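PDB 2PNW: membrane-bound lytic murein transglycosylase from Agrobacterium tumefaciens, which probably cleaves the glycan strands of peptidoglycan non-hydrolytically, leaving 1,6-anhydromuramyl ends, as lytic transglycosylases of the MltA family do. Local coordinates for residues D10-S13 / F14-P18; E56-S59 / L60-A64; G138-P141 / S142-F145; D182-F185 / V186-G190; L194-P197 / D198-K202. All blocks are in the same frame, centred on the assembly; numbering follows the deposited sequence.

Contact 1: residues D10-S13 / F14-P18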
loop_
_atom_site.group_PDB
_atom_site.type_symbol
_atom_site.label_atom_id
_atom_site.label_comp_id
_atom_site.label_asym_id
_atom_site.label_seq_id
_atom_site.Cartn_x
_atom_site.Cartn_y
_atom_site.Cartn_z
ATOM N N ASP A 10 -3.116 21.175 12.757
ATOM C CA ASP A 10 -2.945 22.591 13.003
ATOM C C ASP A 10 -2.335 23.289 11.806
ATOM O O ASP A 10 -1.329 22.842 11.266
ATOM C CB ASP A 10 -2.053 22.780 14.225
ATOM C CG ASP A 10 -2.626 22.114 15.460
ATOM O OD1 ASP A 10 -3.629 22.634 16.001
ATOM O OD2 ASP A 10 -2.089 21.058 15.869
ATOM N N GLU A 11 -2.944 24.403 11.413
ATOM C CA GLU A 11 -2.473 25.156 10.257
ATOM C C GLU A 11 -1.026 25.616 10.428
ATOM O O GLU A 11 -0.631 26.061 11.509
ATOM C CB GLU A 11 -3.383 26.355 10.001
ATOM C CG GLU A 11 -3.002 27.153 8.769
ATOM C CD GLU A 11 -3.996 28.238 8.417
ATOM O OE1 GLU A 11 -4.961 28.461 9.174
ATOM O OE2 GLU A 11 -3.811 28.877 7.363
ATOM N N VAL A 12 -0.243 25.483 9.360
ATOM C CA VAL A 12 1.090 26.067 9.274
ATOM C C VAL A 12 1.148 26.859 7.971
ATOM O O VAL A 12 0.163 26.903 7.219
ATOM C CB VAL A 12 2.223 25.010 9.299
ATOM C CG1 VAL A 12 2.289 24.284 10.639
ATOM C CG2 VAL A 12 2.085 23.999 8.128
ATOM N N SER A 13 2.292 27.493 7.728
ATOM C CA SER A 13 2.587 28.181 6.493
ATOM C C SER A 13 3.506 27.295 5.659
ATOM O O SER A 13 4.172 26.413 6.210
ATOM C CB SER A 13 3.300 29.503 6.819
ATOM O OG SER A 13 4.145 29.902 5.747
ATOM N N PHE A 14 3.562 27.529 4.344
ATOM C CA PHE A 14 4.463 26.744 3.487
ATOM C C PHE A 14 5.941 26.943 3.868
ATOM O O PHE A 14 6.759 26.049 3.668
ATOM C CB PHE A 14 4.204 26.992 1.990
ATOM C CG PHE A 14 3.019 26.217 1.444
ATOM C CD1 PHE A 14 3.171 24.903 0.993
ATOM C CD2 PHE A 14 1.763 26.806 1.377
ATOM C CE1 PHE A 14 2.075 24.182 0.481
ATOM C CE2 PHE A 14 0.659 26.096 0.869
ATOM C CZ PHE A 14 0.826 24.774 0.427
ATOM N N ARG A 15 6.252 28.105 4.461
ATOM C CA ARG A 15 7.561 28.364 5.092
ATOM C C ARG A 15 7.908 27.408 6.232
ATOM O O ARG A 15 9.072 27.258 6.571
ATOM C CB ARG A 15 7.634 29.793 5.641
ATOM C CG ARG A 15 8.103 30.824 4.644
ATOM C CD ARG A 15 6.953 31.415 3.863
ATOM N NE ARG A 15 7.088 32.867 3.740
ATOM C CZ ARG A 15 6.200 33.660 3.142
ATOM N NH1 ARG A 15 5.096 33.150 2.596
ATOM N NH2 ARG A 15 6.418 34.972 3.082
ATOM N N ASP A 16 6.902 26.780 6.833
ATOM C CA ASP A 16 7.129 25.854 7.933
ATOM C C ASP A 16 7.436 24.419 7.478
ATOM O O ASP A 16 7.756 23.560 8.302
ATOM C CB ASP A 16 5.926 25.859 8.880
ATOM C CG ASP A 16 5.733 27.204 9.581
ATOM O OD1 ASP A 16 6.736 27.750 10.107
ATOM O OD2 ASP A 16 4.580 27.713 9.615
ATOM N N LEU A 17 7.311 24.154 6.181
ATOM C CA LEU A 17 7.539 22.809 5.653
ATOM C C LEU A 17 8.997 22.697 5.266
ATOM O O LEU A 17 9.407 23.254 4.253
ATOM C CB LEU A 17 6.627 22.528 4.443
ATOM C CG LEU A 17 5.199 21.978 4.604
ATOM C CD1 LEU A 17 4.429 22.657 5.704
ATOM C CD2 LEU A 17 4.449 22.109 3.263
ATOM N N PRO A 18 9.797 21.993 6.088
ATOM C CA PRO A 18 11.237 21.951 5.836
ATOM C C PRO A 18 11.552 21.310 4.492
ATOM O O PRO A 18 11.079 20.201 4.198
ATOM C CB PRO A 18 11.773 21.103 6.991
ATOM C CG PRO A 18 10.718 21.201 8.059
ATOM C CD PRO A 18 9.434 21.209 7.283
#
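Val12 and Leu17 form the close-packed, inward part of this contact. Their side chains cross at about a right angle, with Val12 CG2 lying 3.6 Å from Leu17 CD1. The Val12 torsion (chi1 -66°) sets CG2 between the backbone N and the carbonyl carbon and so turns this methyl toward the leucine. Tyr359 of strand 353-363 touches both residues, and the ring of Phe14 packs nearby against Leu361 and Pro85, so the apolar part faces strands 83-89 and 353-363.

The opposite character belongs to Ser13, Arg15 and Asp16, which are largely polar and lie nearer the solvent. Asp16 reaches back across the turn: its OD2 accepts from Ser13 N at 3.0 Å, in a nearly straight bond (169°) that arrives on the anti side of the carboxylate. In return, Asp16 N donates to Ser13 O at 2.8 Å. Both ends of Ser13's backbone are thus held by one residue. The Ser13 hydroxyl lies over the start of the turn, where OG accepts from Arg15 N at 3.1 Å, while the guanidinium end of Arg15 leads away from the contact. The bond from Arg15 N to Ser13 OG makes an ST turn, and the Ser13-Asp16 bonds add to it at the start of the short 3-10 segment 14-16, by which the chain leaves strand 8-11.

Contact 2: residues E56-S59 / L60-A64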
loop_
_atom_site.group_PDB
_atom_site.type_symbol
_atom_site.label_atom_id
_atom_site.label_comp_id
_atom_site.label_asym_id
_atom_site.label_seq_id
_atom_site.Cartn_x
_atom_site.Cartn_y
_atom_site.Cartn_z
ATOM N N GLU A 56 -14.575 17.491 -2.387
ATOM C CA GLU A 56 -13.658 18.593 -2.016
ATOM C C GLU A 56 -12.305 18.425 -2.721
ATOM O O GLU A 56 -11.740 19.380 -3.251
ATOM C CB GLU A 56 -13.490 18.678 -0.494
ATOM C CG GLU A 56 -14.732 19.321 0.175
ATOM C CD GLU A 56 -14.764 19.240 1.694
ATOM O OE1 GLU A 56 -14.237 18.281 2.315
ATOM O OE2 GLU A 56 -15.336 20.176 2.285
ATOM N N LEU A 57 -11.806 17.198 -2.739
ATOM C CA LEU A 57 -10.579 16.883 -3.488
ATOM C C LEU A 57 -10.717 17.231 -4.972
ATOM O O LEU A 57 -9.800 17.787 -5.570
ATOM C CB LEU A 57 -10.223 15.406 -3.341
ATOM C CG LEU A 57 -9.081 14.851 -4.237
ATOM C CD1 LEU A 57 -7.724 15.469 -3.902
ATOM C CD2 LEU A 57 -9.021 13.329 -4.188
ATOM N N VAL A 58 -11.855 16.890 -5.566
ATOM C CA VAL A 58 -12.106 17.184 -6.987
ATOM C C VAL A 58 -11.940 18.678 -7.282
ATOM O O VAL A 58 -11.421 19.051 -8.320
ATOM C CB VAL A 58 -13.488 16.643 -7.443
ATOM C CG1 VAL A 58 -13.951 17.298 -8.763
ATOM C CG2 VAL A 58 -13.402 15.123 -7.615
ATOM N N SER A 59 -12.309 19.541 -6.342
ATOM C CA SER A 59 -12.148 20.964 -6.596
ATOM C C SER A 59 -10.677 21.321 -6.825
ATOM O O SER A 59 -10.384 22.087 -7.748
ATOM C CB SER A 59 -12.806 21.840 -5.509
ATOM O OG SER A 59 -12.095 21.735 -4.290
ATOM N N LEU A 60 -9.762 20.725 -6.045
ATOM C CA LEU A 60 -8.308 20.903 -6.256
ATOM C C LEU A 60 -7.830 20.285 -7.571
ATOM O O LEU A 60 -7.060 20.903 -8.319
ATOM C CB LEU A 60 -7.506 20.331 -5.080
ATOM C CG LEU A 60 -5.965 20.451 -5.088
ATOM C CD1 LEU A 60 -5.517 21.922 -5.054
ATOM C CD2 LEU A 60 -5.409 19.725 -3.907
ATOM N N LEU A 61 -8.306 19.071 -7.863
ATOM C CA LEU A 61 -7.903 18.363 -9.067
ATOM C C LEU A 61 -8.300 19.129 -10.321
ATOM O O LEU A 61 -7.552 19.155 -11.300
ATOM C CB LEU A 61 -8.526 16.957 -9.104
ATOM C CG LEU A 61 -8.168 16.048 -7.918
ATOM C CD1 LEU A 61 -8.888 14.710 -8.120
ATOM C CD2 LEU A 61 -6.665 15.857 -7.808
ATOM N N GLU A 62 -9.476 19.757 -10.282
ATOM C CA GLU A 62 -9.956 20.536 -11.421
ATOM C C GLU A 62 -9.156 21.810 -11.640
ATOM O O GLU A 62 -8.927 22.214 -12.789
ATOM C CB GLU A 62 -11.465 20.773 -11.319
ATOM C CG GLU A 62 -12.232 19.460 -11.562
ATOM C CD GLU A 62 -13.736 19.651 -11.719
ATOM O OE1 GLU A 62 -14.322 20.405 -10.930
ATOM O OE2 GLU A 62 -14.324 19.040 -12.635
ATOM N N LEU A 63 -8.701 22.431 -10.556
ATOM C CA LEU A 63 -7.776 23.558 -10.677
ATOM C C LEU A 63 -6.465 23.144 -11.338
ATOM O O LEU A 63 -5.922 23.881 -12.179
ATOM C CB LEU A 63 -7.487 24.162 -9.306
ATOM C CG LEU A 63 -8.637 25.000 -8.742
ATOM C CD1 LEU A 63 -8.351 25.302 -7.287
ATOM C CD2 LEU A 63 -8.854 26.275 -9.551
ATOM N N ALA A 64 -5.950 21.969 -10.968
ATOM C CA ALA A 64 -4.722 21.460 -11.578
ATOM C C ALA A 64 -4.947 21.226 -13.066
ATOM O O ALA A 64 -4.076 21.545 -13.875
ATOM C CB ALA A 64 -4.234 20.157 -10.887
#
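Ser59 meets Leu63 one turn further on through its carbonyl: Leu63 N donates to Ser59 O at 3.3 Å. Leu63 CG rests against the same oxygen at 3.5 Å. The hydroxyl of Ser59 turns the other way along the helix. With chi1 at 70°, OG lies between its own backbone N and carbonyl carbon, from where it folds back to donate to Glu56 O at 2.6 Å, in the carbonyl plane and on a lone pair. That short bond ties the hydroxyl to the preceding turn, while Ile365 of helix 364-367 touches the serine from outside.

Val58 heads the next i to i+4 pair. Its CG1 branch, anti to the backbone N, lies 3.8 Å from CD of Glu62, whose extended chain runs alongside the valine at a slant on its way to a salt bridge between OE2 and Arg40. Glu62 N meets Val58 O at 2.9 Å. Such repeats are those of a regular alpha-helix, here 54-66, packed with one flank on helix 28-39 and another on helix 72-82.

Leu60 belongs to the second flank: its CB sits 3.5 Å from Leu57 O, and its side chain touches Phe78 and Asn82 of helix 72-82. Leu57 CG lies 3.9 Å from Leu61 CD1, and Met32 and Ile35 of helix 28-39 pack against Leu61.

Contact 3: residues G138-P141 / S142-F145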
loop_
_atom_site.group_PDB
_atom_site.type_symbol
_atom_site.label_atom_id
_atom_site.label_comp_id
_atom_site.label_asym_id
_atom_site.label_seq_id
_atom_site.Cartn_x
_atom_site.Cartn_y
_atom_site.Cartn_z
ATOM N N GLY A 138 -23.736 -14.041 14.227
ATOM C CA GLY A 138 -22.504 -14.355 14.963
ATOM C C GLY A 138 -21.197 -14.172 14.206
ATOM O O GLY A 138 -20.111 -14.308 14.787
ATOM N N PHE A 139 -21.285 -13.833 12.921
ATOM C CA PHE A 139 -20.066 -13.590 12.098
ATOM C C PHE A 139 -19.331 -12.369 12.611
ATOM O O PHE A 139 -19.949 -11.387 13.021
ATOM C CB PHE A 139 -20.476 -13.360 10.621
ATOM C CG PHE A 139 -19.473 -13.836 9.605
ATOM C CD1 PHE A 139 -19.255 -15.207 9.418
ATOM C CD2 PHE A 139 -18.792 -12.935 8.798
ATOM C CE1 PHE A 139 -18.348 -15.671 8.429
ATOM C CE2 PHE A 139 -17.893 -13.392 7.801
ATOM C CZ PHE A 139 -17.673 -14.762 7.631
ATOM N N ASP A 140 -17.993 -12.433 12.628
ATOM C CA ASP A 140 -17.160 -11.330 13.085
ATOM C C ASP A 140 -17.397 -10.095 12.201
ATOM O O ASP A 140 -17.110 -10.135 11.003
ATOM C CB ASP A 140 -15.692 -11.787 13.018
ATOM C CG ASP A 140 -14.720 -10.754 13.511
ATOM O OD1 ASP A 140 -15.014 -9.541 13.529
ATOM O OD2 ASP A 140 -13.585 -11.154 13.837
ATOM N N PRO A 141 -17.964 -9.003 12.763
ATOM C CA PRO A 141 -18.316 -7.875 11.880
ATOM C C PRO A 141 -17.108 -7.120 11.273
ATOM O O PRO A 141 -17.291 -6.283 10.393
ATOM C CB PRO A 141 -19.146 -6.962 12.795
ATOM C CG PRO A 141 -18.567 -7.250 14.201
ATOM C CD PRO A 141 -18.354 -8.743 14.166
ATOM N N SER A 142 -15.891 -7.431 11.709
ATOM C CA SER A 142 -14.704 -6.891 11.069
ATOM C C SER A 142 -14.332 -7.631 9.776
ATOM O O SER A 142 -13.499 -7.141 9.057
ATOM C CB SER A 142 -13.497 -6.837 12.029
ATOM O OG SER A 142 -13.097 -8.154 12.409
ATOM N N TYR A 143 -14.929 -8.791 9.481
ATOM C CA TYR A 143 -14.583 -9.537 8.263
ATOM C C TYR A 143 -15.287 -8.925 7.036
ATOM O O TYR A 143 -16.512 -8.741 7.050
ATOM C CB TYR A 143 -15.005 -11.009 8.392
ATOM C CG TYR A 143 -13.892 -11.875 8.947
ATOM C CD1 TYR A 143 -13.340 -11.600 10.197
ATOM C CD2 TYR A 143 -13.374 -12.951 8.210
ATOM C CE1 TYR A 143 -12.282 -12.383 10.718
ATOM C CE2 TYR A 143 -12.314 -13.755 8.736
ATOM C CZ TYR A 143 -11.797 -13.459 9.996
ATOM O OH TYR A 143 -10.767 -14.230 10.535
ATOM N N ALA A 144 -14.508 -8.626 6.008
ATOM C CA ALA A 144 -15.033 -8.078 4.741
ATOM C C ALA A 144 -15.307 -9.153 3.687
ATOM O O ALA A 144 -15.965 -8.888 2.662
ATOM C CB ALA A 144 -14.032 -7.023 4.217
ATOM N N PHE A 145 -14.831 -10.389 3.935
ATOM C CA PHE A 145 -15.006 -11.494 2.990
ATOM C C PHE A 145 -15.399 -12.771 3.701
ATOM O O PHE A 145 -15.067 -12.976 4.877
ATOM C CB PHE A 145 -13.731 -11.772 2.180
ATOM C CG PHE A 145 -13.238 -10.593 1.400
ATOM C CD1 PHE A 145 -13.679 -10.377 0.099
ATOM C CD2 PHE A 145 -12.353 -9.692 1.977
ATOM C CE1 PHE A 145 -13.208 -9.267 -0.639
ATOM C CE2 PHE A 145 -11.892 -8.574 1.260
ATOM C CZ PHE A 145 -12.321 -8.380 -0.056
HETATM O O HOH W 1 -18.572 -9.520 8.802
HETATM O O HOH W 2 -17.925 -6.437 7.708
#
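Asp140 and Ser142 are joined in an Asx turn that coincides with a type I beta turn from Asp140 to Tyr143, in the loop leading into strand 145-149. The hydrogen bonds centre on the aspartate. Its OD1 accepts twice from one residue, from Ser142 N at 2.9 Å and from Ser142 OG at 2.6 Å. Both donors come from the same face of the carboxylate, the amide on the anti side and the hydroxyl from well above the plane. CG of Asp140 is anti to its backbone N (chi1 -178°), which carries the carboxylate forward over the turn to meet them. The backbone closes the turn with a nearly straight bond (168°) from Tyr143 N to Asp140 O.

Two waters add a further layer. Water 1 lies within hydrogen-bonding distance of both Asp140 O (2.7 Å) and Tyr143 O, and water 2 of Pro141 O and Tyr143 O. Solvent thus links the carbonyls of the turn, in addition to the direct bond to Asp140 O.

The remaining contacts are those of rings. Tyr143 lies across the aspartate with its CE1 3.6 Å from Asp140 OD2, the carboxylate and ring planes 46° apart, and its OH is hydrogen-bonded to His212 ND1. Tyr155 gathers the aromatic side of the loop: it stacks on Phe139, meets Tyr143 edge-to-face and bonds through its OH to Asp140 N. Phe139 and Tyr143 cross at about a right angle, with Phe139 CE2 3.8 Å from Tyr143 CB.

Contact 4: residues D182-F185 / V186-G190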
loop_
_atom_site.group_PDB
_atom_site.type_symbol
_atom_site.label_atom_id
_atom_site.label_comp_id
_atom_site.label_asym_id
_atom_site.label_seq_id
_atom_site.Cartn_x
_atom_site.Cartn_y
_atom_site.Cartn_z
ATOM N N ASP A 182 9.472 -15.437 -1.433
ATOM C CA ASP A 182 9.351 -14.315 -2.352
ATOM C C ASP A 182 7.859 -14.071 -2.606
ATOM O O ASP A 182 7.416 -12.909 -2.639
ATOM C CB ASP A 182 10.081 -14.590 -3.673
ATOM C CG ASP A 182 11.620 -14.439 -3.561
ATOM O OD1 ASP A 182 12.102 -13.930 -2.543
ATOM O OD2 ASP A 182 12.336 -14.835 -4.505
ATOM N N LEU A 183 7.093 -15.148 -2.786
ATOM C CA LEU A 183 5.645 -14.996 -2.980
ATOM C C LEU A 183 4.954 -14.413 -1.738
ATOM O O LEU A 183 4.051 -13.566 -1.844
ATOM C CB LEU A 183 5.020 -16.327 -3.381
ATOM C CG LEU A 183 3.496 -16.317 -3.523
ATOM C CD1 LEU A 183 3.019 -15.267 -4.553
ATOM C CD2 LEU A 183 3.067 -17.715 -3.918
ATOM N N PHE A 184 5.340 -14.887 -0.546
ATOM C CA PHE A 184 4.837 -14.269 0.689
ATOM C C PHE A 184 5.025 -12.759 0.709
ATOM O O PHE A 184 4.086 -11.998 1.027
ATOM C CB PHE A 184 5.469 -14.932 1.956
ATOM C CG PHE A 184 4.857 -14.444 3.257
ATOM C CD1 PHE A 184 3.757 -15.098 3.807
ATOM C CD2 PHE A 184 5.357 -13.315 3.898
ATOM C CE1 PHE A 184 3.197 -14.673 5.028
ATOM C CE2 PHE A 184 4.791 -12.864 5.116
ATOM C CZ PHE A 184 3.691 -13.556 5.665
ATOM N N PHE A 185 6.230 -12.290 0.389
ATOM C CA PHE A 185 6.466 -10.849 0.370
ATOM C C PHE A 185 5.664 -10.093 -0.705
ATOM O O PHE A 185 5.324 -8.938 -0.508
ATOM C CB PHE A 185 7.951 -10.552 0.256
ATOM C CG PHE A 185 8.653 -10.559 1.590
ATOM C CD1 PHE A 185 8.826 -9.371 2.299
ATOM C CD2 PHE A 185 9.106 -11.753 2.147
ATOM C CE1 PHE A 185 9.463 -9.366 3.547
ATOM C CE2 PHE A 185 9.749 -11.764 3.393
ATOM C CZ PHE A 185 9.946 -10.578 4.087
ATOM N N VAL A 186 5.377 -10.753 -1.817
ATOM C CA VAL A 186 4.405 -10.213 -2.802
ATOM C C VAL A 186 2.994 -10.041 -2.180
ATOM O O VAL A 186 2.344 -9.018 -2.375
ATOM C CB VAL A 186 4.383 -11.101 -4.069
ATOM C CG1 VAL A 186 3.152 -10.797 -4.960
ATOM C CG2 VAL A 186 5.719 -10.914 -4.829
ATOM N N HIS A 187 2.521 -11.019 -1.413
ATOM C CA HIS A 187 1.266 -10.828 -0.661
ATOM C C HIS A 187 1.347 -9.594 0.227
ATOM O O HIS A 187 0.391 -8.828 0.295
ATOM C CB HIS A 187 0.944 -12.053 0.216
ATOM C CG HIS A 187 0.417 -13.240 -0.550
ATOM N ND1 HIS A 187 -0.729 -13.907 -0.173
ATOM C CD2 HIS A 187 0.859 -13.857 -1.679
ATOM C CE1 HIS A 187 -0.962 -14.896 -1.022
ATOM N NE2 HIS A 187 -0.009 -14.893 -1.939
ATOM N N VAL A 188 2.481 -9.400 0.910
ATOM C CA VAL A 188 2.640 -8.260 1.817
ATOM C C VAL A 188 2.628 -6.933 1.057
ATOM O O VAL A 188 1.968 -5.961 1.491
ATOM C CB VAL A 188 3.947 -8.394 2.659
ATOM C CG1 VAL A 188 4.150 -7.190 3.577
ATOM C CG2 VAL A 188 3.894 -9.676 3.497
ATOM N N GLN A 189 3.345 -6.873 -0.069
ATOM C CA GLN A 189 3.386 -5.621 -0.856
ATOM C C GLN A 189 2.024 -5.344 -1.528
ATOM O O GLN A 189 1.619 -4.168 -1.668
ATOM C CB GLN A 189 4.478 -5.654 -1.935
ATOM C CG GLN A 189 5.923 -5.947 -1.461
ATOM C CD GLN A 189 6.275 -5.314 -0.144
ATOM O OE1 GLN A 189 6.426 -4.103 -0.043
ATOM N NE2 GLN A 189 6.423 -6.143 0.889
ATOM N N GLY A 190 1.367 -6.409 -1.994
ATOM C CA GLY A 190 0.033 -6.295 -2.623
ATOM C C GLY A 190 0.072 -6.199 -4.147
ATOM O O GLY A 190 -0.963 -6.018 -4.757
#
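Leu183 and His187 cross obliquely in the i to i+4 pattern of alpha-helix 180-189, with the leucine methyl CD1 in the plane of the imidazole, at its edge, 3.9 Å from CD2. Leu183 CG lies anti to the backbone N (chi1 176°), which sends its branches along the helix toward the ring. Tyr258 and Phe261 meet the histidine edge-to-face, and Arg159 also touches it.

Phe184 and Val188 repeat the pattern on another flank. The valine methyl CG2 approaches the phenyl ring at CE2, at 3.7 Å, and also sits 3.4 Å from Phe184 O. Beneath them run regular backbone bonds, such as His187 N to Leu183 O at 3.0 Å.

The Phe185 ring is turned with its edge to the Gln189 amide, while Arg238 makes a cation-pi contact with it; Arg238 also forms a salt bridge with Asp182. The side chain of Gln189 bends at chi2 (-38°) and curls back over the last turn: its OE1 accepts a hydrogen bond from Tyr102 N, and its NE2 donates weakly to Phe185 O at 3.3 Å, beside the stronger bond from Gln189 N to that oxygen at 2.9 Å.

Contact 5: residues L194-P197 / D198-K202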
loop_
_atom_site.group_PDB
_atom_site.type_symbol
_atom_site.label_atom_id
_atom_site.label_comp_id
_atom_site.label_asym_id
_atom_site.label_seq_id
_atom_site.Cartn_x
_atom_site.Cartn_y
_atom_site.Cartn_z
ATOM N N LEU A 194 5.234 -10.191 -12.641
ATOM C CA LEU A 194 5.570 -11.599 -12.834
ATOM C C LEU A 194 6.405 -11.743 -14.113
ATOM O O LEU A 194 6.006 -11.222 -15.176
ATOM C CB LEU A 194 4.293 -12.444 -12.945
ATOM C CG LEU A 194 3.237 -12.331 -11.833
ATOM C CD1 LEU A 194 2.149 -13.360 -12.085
ATOM C CD2 LEU A 194 3.923 -12.566 -10.452
ATOM N N VAL A 195 7.553 -12.412 -14.018
ATOM C CA VAL A 195 8.429 -12.605 -15.186
ATOM C C VAL A 195 8.524 -14.096 -15.481
ATOM O O VAL A 195 8.914 -14.896 -14.609
ATOM C CB VAL A 195 9.850 -12.044 -14.956
ATOM C CG1 VAL A 195 10.639 -12.011 -16.289
ATOM C CG2 VAL A 195 9.785 -10.653 -14.392
ATOM N N PHE A 196 8.154 -14.472 -16.706
ATOM C CA PHE A 196 8.092 -15.881 -17.093
ATOM C C PHE A 196 9.424 -16.282 -17.777
ATOM O O PHE A 196 10.206 -15.411 -18.146
ATOM C CB PHE A 196 6.922 -16.090 -18.050
ATOM C CG PHE A 196 5.564 -15.993 -17.398
ATOM C CD1 PHE A 196 4.830 -17.149 -17.133
ATOM C CD2 PHE A 196 5.016 -14.761 -17.077
ATOM C CE1 PHE A 196 3.558 -17.075 -16.538
ATOM C CE2 PHE A 196 3.741 -14.668 -16.474
ATOM C CZ PHE A 196 3.013 -15.833 -16.220
ATOM N N PRO A 197 9.675 -17.590 -17.957
ATOM C CA PRO A 197 10.955 -18.055 -18.506
ATOM C C PRO A 197 11.186 -17.636 -19.963
ATOM O O PRO A 197 12.328 -17.594 -20.420
ATOM C CB PRO A 197 10.855 -19.583 -18.378
ATOM C CG PRO A 197 9.826 -19.810 -17.323
ATOM C CD PRO A 197 8.809 -18.730 -17.635
ATOM N N ASP A 198 10.117 -17.291 -20.672
ATOM C CA ASP A 198 10.249 -16.780 -22.053
ATOM C C ASP A 198 10.334 -15.243 -22.121
ATOM O O ASP A 198 10.261 -14.651 -23.209
ATOM C CB ASP A 198 9.101 -17.317 -22.924
ATOM C CG ASP A 198 7.737 -16.907 -22.423
ATOM O OD1 ASP A 198 7.637 -16.127 -21.462
ATOM O OD2 ASP A 198 6.730 -17.343 -23.005
ATOM N N GLY A 199 10.455 -14.598 -20.956
ATOM C CA GLY A 199 10.548 -13.143 -20.886
ATOM C C GLY A 199 9.231 -12.387 -20.784
ATOM O O GLY A 199 9.239 -11.170 -20.628
ATOM N N ALA A 200 8.102 -13.083 -20.888
ATOM C CA ALA A 200 6.801 -12.416 -20.797
ATOM C C ALA A 200 6.645 -11.823 -19.406
ATOM O O ALA A 200 7.111 -12.407 -18.420
ATOM C CB ALA A 200 5.655 -13.389 -21.097
ATOM N N ILE A 201 6.009 -10.659 -19.338
ATOM C CA ILE A 201 5.714 -9.999 -18.062
ATOM C C ILE A 201 4.201 -9.892 -17.891
ATOM O O ILE A 201 3.481 -9.611 -18.864
ATOM C CB ILE A 201 6.374 -8.617 -17.994
ATOM C CG1 ILE A 201 7.903 -8.771 -18.022
ATOM C CG2 ILE A 201 5.930 -7.846 -16.726
ATOM C CD1 ILE A 201 8.650 -7.469 -18.374
ATOM N N LYS A 202 3.710 -10.196 -16.686
ATOM C CA LYS A 202 2.301 -9.945 -16.336
ATOM C C LYS A 202 2.312 -9.173 -15.034
ATOM O O LYS A 202 3.068 -9.511 -14.129
ATOM C CB LYS A 202 1.543 -11.253 -16.118
ATOM C CG LYS A 202 1.202 -12.052 -17.364
ATOM C CD LYS A 202 0.183 -13.144 -16.994
ATOM C CE LYS A 202 -0.204 -13.983 -18.202
ATOM N NZ LYS A 202 -1.238 -15.021 -17.865
#
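A 3:5 beta hairpin joins strands 191-195 and 201-209, through a type I turn from Phe196 to Gly199 with a G1 bulge at Gly199. Phe196 makes both bonds of the closure: its N donates to Ala200 O at 2.9 Å, and its O accepts from Gly199 N. Gly199 takes up the positive phi (89°) of the bulge. Asp198 adds an Asx turn of its own, OD1 accepting from Ala200 N at 3.1 Å. With chi1 at 60°, its carboxylate folds in over the loop, and OD1 also lies 3.5 Å from Phe196 CB.

Beyond the turn, Leu194 and Lys202 form a hydrogen-bonded antiparallel pair, with Leu194 N to Lys202 O at 2.7 Å and Lys202 N to Leu194 O at 2.9 Å. Val195 and Ile201 form the adjoining non-hydrogen-bonded pair, on the other face. The Phe196 ring places its edge near Ala200 O, in plane, at 3.4 Å from CD2, while the extended aliphatic chain of Lys202 lies at a slant to it, CG 3.8 Å from CE2. Lys202 NZ goes on to a salt bridge with Glu263.

The tip of the hairpin stands at the surface. Toward its base, Val195 bonds through its backbone to Leu106 and Val108 of strand 96-109, and Leu194 and Phe196 pack against that strand and strand 173-177.

Contact 4 is the buried one, its centre about 11 Å from that of the chain, mainly aromatic and aliphatic, with a salt bridge and a cation-pi contact to Arg238; contacts 1 and 5 lie at the surface and rely on polar turns. Contacts 2 and 4 are both i to i+4 packing within a helix, but contact 2 is only partly buried; both have acidic residues paired with arginines. In contacts 1, 3 and 5 a serine or aspartate oxygen secures a turn beside a strand, joined by waters in contact 3. Contacts 3, 4 and 5 share the MltA-specific insert, and helix 180-189 runs into the hairpin of contact 5. The centres of contacts 1 and 2 are 21 Å apart.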